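Local coordinates for extrinsic protein in photosystem II (Chaetoceros gracilis, PDB 4K7B) that is an extrinsic protein of photosystem II in a marine centric diatom, where it probably helps support the oxygen-evolving side of the complex, at residues A[17-22]-A[39-44]. Sequence-based numbering, arbitrary orientation. Where two conformers were deposited one is given.
Sequences GDRIAA and KNAFIL. With SO4 (sulfate ion), chain C.
In R19 and I20 the first torsion sets CG and CG1, respectively, beside the backbone N, and both side chains reach from helix 6-21 to A41, whose small CB sits among them. The bend at chi3 of R19 (52°) then turns NE off the extended line of its chain. The guanidinium lays one face over A41 CB, which is offset toward the rim and lies 3.6 Å from R19 NE. I20 fills the inner side of the same contact: its CG1 stands 4.1 Å from A41 CB and also projects over the centre of the F42 ring, a CH-pi contact at 4.2 Å from the ring centroid. Its CD1 approaches the ring nearer the rim, at F42 CD1, 4.0 Å away. The F42 ring also meets Y86 of helix 76-89 and touches I67 of helix 54-73, so this contact joins the buried core of the helical bundle, a chain of the Psb31 family in the PsbQ-like clan.

The outer side is polar. R19 NH1 and NH2 donate to two oxygens of a sulfate, probably from the crystallisation liquor, with NH2 to O4 at 2.8 Å and nearly straight (161°). N40 ND2 meets the same ion from the other helix, donating to O3 at 3.0 Å and weakly to O4. Within the protein, R19 NE forms a salt bridge with E38 OE2. An alanine at R19 would probably leave E38 without this charged mate, uncover A41 CB on its guanidinium side and deprive the sulfate of two donors.

With the axes of segments 17-21 and 39-44 at 137°, the contact thus has an apolar inner side (I20, A41, F42) and a polar outer one, where R19 and N40 hold a sulfate that need not reflect a natural anion site.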
ATOM      1  N   GLY A  17       0.379   1.617   6.853  1.00  9.96           N
ATOM      2  CA  GLY A  17      -0.628   2.057   5.919  1.00 11.62           C
ATOM      3  C   GLY A  17      -0.113   3.214   5.082  1.00 12.50           C
ATOM      4  O   GLY A  17      -0.375   3.258   3.880  1.00 11.59           O
ATOM      5  N   ASP A  18       0.613   4.146   5.704  1.00 10.96           N
ATOM      6  CA  ASP A  18       1.144   5.279   4.940  1.00 11.47           C
ATOM      7  C   ASP A  18       2.220   4.824   3.949  1.00 11.49           C
ATOM      8  O   ASP A  18       2.268   5.332   2.816  1.00 11.38           O
ATOM      9  CB  ASP A  18       1.680   6.391   5.844  1.00 10.26           C
ATOM     10  CG  ASP A  18       0.580   7.149   6.563  1.00 13.32           C
ATOM     11  OD1 ASP A  18      -0.623   6.933   6.266  1.00 15.44           O
ATOM     12  OD2 ASP A  18       0.929   7.975   7.434  1.00 15.89           O
ATOM     13  N   ARG A  19       3.065   3.874   4.359  1.00 10.31           N
ATOM     14  CA  ARG A  19       4.035   3.321   3.399  1.00 10.54           C
ATOM     15  C   ARG A  19       3.333   2.709   2.187  1.00 12.17           C
ATOM     16  O   ARG A  19       3.781   2.857   1.036  1.00 12.05           O
ATOM     17  CB  ARG A  19       4.962   2.301   4.070  1.00 11.10           C
ATOM     18  CG  ARG A  19       5.992   2.945   4.986  1.00 12.00           C
ATOM     19  CD  ARG A  19       6.852   1.945   5.761  1.00 11.45           C
ATOM     20  NE  ARG A  19       7.484   0.937   4.899  1.00 18.50           N
ATOM     21  CZ  ARG A  19       8.273  -0.045   5.343  1.00 19.77           C
ATOM     22  NH1 ARG A  19       8.540  -0.152   6.641  1.00 20.31           N
ATOM     23  NH2 ARG A  19       8.799  -0.933   4.493  1.00 16.98           N
ATOM     24  N   ILE A  20       2.220   2.029   2.436  1.00  9.76           N
ATOM     25  CA  ILE A  20       1.471   1.419   1.344  1.00 12.18           C
ATOM     26  C   ILE A  20       0.783   2.473   0.458  1.00 10.91           C
ATOM     27  O   ILE A  20       0.832   2.385  -0.767  1.00 12.03           O
ATOM     28  CB  ILE A  20       0.473   0.373   1.891  1.00 11.08           C
ATOM     29  CG1 ILE A  20       1.259  -0.779   2.527  1.00 11.08           C
ATOM     30  CG2 ILE A  20      -0.472  -0.099   0.806  1.00 13.29           C
ATOM     31  CD1 ILE A  20       0.425  -1.640   3.465  1.00 13.50           C
ATOM     32  N   ALA A  21       0.194   3.487   1.069  1.00 10.00           N
ATOM     33  CA  ALA A  21      -0.465   4.532   0.303  1.00 10.37           C
ATOM     34  C   ALA A  21       0.532   5.296  -0.558  1.00 10.39           C
ATOM     35  O   ALA A  21       0.191   5.752  -1.652  1.00 13.66           O
ATOM     36  CB  ALA A  21      -1.196   5.489   1.244  1.00 12.13           C
ATOM     37  N   ALA A  22       1.760   5.434  -0.057  1.00 10.29           N
ATOM     38  CA  ALA A  22       2.794   6.179  -0.769  1.00 11.83           C
ATOM     39  C   ALA A  22       3.201   5.503  -2.073  1.00 13.43           C
ATOM     40  O   ALA A  22       3.894   6.115  -2.890  1.00 15.86           O
ATOM     41  CB  ALA A  22       4.018   6.383   0.128  1.00 14.09           C
ATOM     42  N   LYS A  39       7.407  -4.900   0.836  1.00 13.64           N
ATOM     43  CA  LYS A  39       6.844  -6.166   1.319  0.55 13.82           C
ATOM     44  C   LYS A  39       6.622  -6.148   2.828  1.00 13.25           C
ATOM     45  O   LYS A  39       5.590  -6.600   3.351  1.00 12.81           O
ATOM     46  CB  LYS A  39       7.766  -7.334   0.959  0.55 16.07           C
ATOM     47  CG  LYS A  39       7.479  -7.986  -0.380  0.55 18.72           C
ATOM     48  CD  LYS A  39       8.510  -9.073  -0.699  0.55 19.07           C
ATOM     49  CE  LYS A  39       8.721 -10.021   0.474  0.55 19.90           C
ATOM     50  NZ  LYS A  39       9.696 -11.112   0.137  0.55 19.63           N
ATOM     51  N   ASN A  40       7.618  -5.626   3.545  1.00 13.66           N
ATOM     52  CA  ASN A  40       7.513  -5.588   4.997  1.00 14.70           C
ATOM     53  C   ASN A  40       6.377  -4.701   5.494  1.00 12.40           C
ATOM     54  O   ASN A  40       5.794  -4.978   6.540  1.00 13.84           O
ATOM     55  CB  ASN A  40       8.837  -5.197   5.651  1.00 15.86           C
ATOM     56  CG  ASN A  40       9.884  -6.285   5.521  1.00 20.68           C
ATOM     57  OD1 ASN A  40       9.560  -7.432   5.225  1.00 22.33           O
ATOM     58  ND2 ASN A  40      11.141  -5.932   5.732  1.00 22.29           N
ATOM     59  N   ALA A  41       6.055  -3.648   4.745  1.00 12.53           N
ATOM     60  CA  ALA A  41       4.943  -2.783   5.123  1.00 11.99           C
ATOM     61  C   ALA A  41       3.658  -3.567   4.985  1.00 12.05           C
ATOM     62  O   ALA A  41       2.757  -3.438   5.832  1.00 10.94           O
ATOM     63  CB  ALA A  41       4.898  -1.528   4.267  1.00 12.52           C
ATOM     64  N   PHE A  42       3.562  -4.383   3.938  1.00 10.43           N
ATOM     65  CA  PHE A  42       2.363  -5.243   3.853  1.00 11.21           C
ATOM     66  C   PHE A  42       2.270  -6.235   5.020  1.00  9.83           C
ATOM     67  O   PHE A  42       1.200  -6.379   5.658  1.00 10.60           O
ATOM     68  CB  PHE A  42       2.324  -6.012   2.527  1.00 11.24           C
ATOM     69  CG  PHE A  42       2.061  -5.138   1.344  1.00 10.91           C
ATOM     70  CD1 PHE A  42       0.762  -4.786   1.006  1.00 12.89           C
ATOM     71  CD2 PHE A  42       3.112  -4.633   0.591  1.00 13.85           C
ATOM     72  CE1 PHE A  42       0.512  -3.964  -0.071  1.00 13.18           C
ATOM     73  CE2 PHE A  42       2.869  -3.816  -0.489  1.00 12.85           C
ATOM     74  CZ  PHE A  42       1.564  -3.476  -0.820  1.00 11.29           C
ATOM     75  N   ILE A  43       3.377  -6.917   5.296  1.00 11.21           N
ATOM     76  CA  ILE A  43       3.386  -7.905   6.378  1.00 11.24           C
ATOM     77  C   ILE A  43       2.988  -7.274   7.717  1.00 10.67           C
ATOM     78  O   ILE A  43       2.128  -7.790   8.444  1.00 12.24           O
ATOM     79  CB  ILE A  43       4.764  -8.549   6.525  1.00 12.86           C
ATOM     80  CG1 ILE A  43       5.122  -9.317   5.253  1.00 12.67           C
ATOM     81  CG2 ILE A  43       4.783  -9.481   7.723  1.00 14.61           C
ATOM     82  CD1 ILE A  43       6.582  -9.780   5.216  1.00 13.11           C
ATOM     83  N   LEU A  44       3.612  -6.139   8.023  1.00 11.64           N
ATOM     84  CA  LEU A  44       3.462  -5.518   9.331  1.00 10.68           C
ATOM     85  C   LEU A  44       2.149  -4.745   9.467  1.00 10.72           C
ATOM     86  O   LEU A  44       1.610  -4.627  10.571  1.00 11.94           O
ATOM     87  CB  LEU A  44       4.675  -4.644   9.636  1.00 10.49           C
ATOM     88  CG  LEU A  44       5.956  -5.471   9.751  1.00 14.32           C
ATOM     89  CD1 LEU A  44       7.176  -4.572   9.849  1.00 15.08           C
ATOM     90  CD2 LEU A  44       5.876  -6.434  10.917  1.00 17.66           C
TER
HETATM   91  S   SO4 C 202      11.733  -2.254   6.461  1.00 36.94           S
HETATM   92  O1  SO4 C 202      10.988  -1.433   7.425  1.00 29.96           O
HETATM   93  O2  SO4 C 202      12.894  -1.513   5.970  1.00 39.24           O
HETATM   94  O3  SO4 C 202      12.176  -3.473   7.141  1.00 40.72           O
HETATM   95  O4  SO4 C 202      10.890  -2.610   5.315  1.00 27.70           O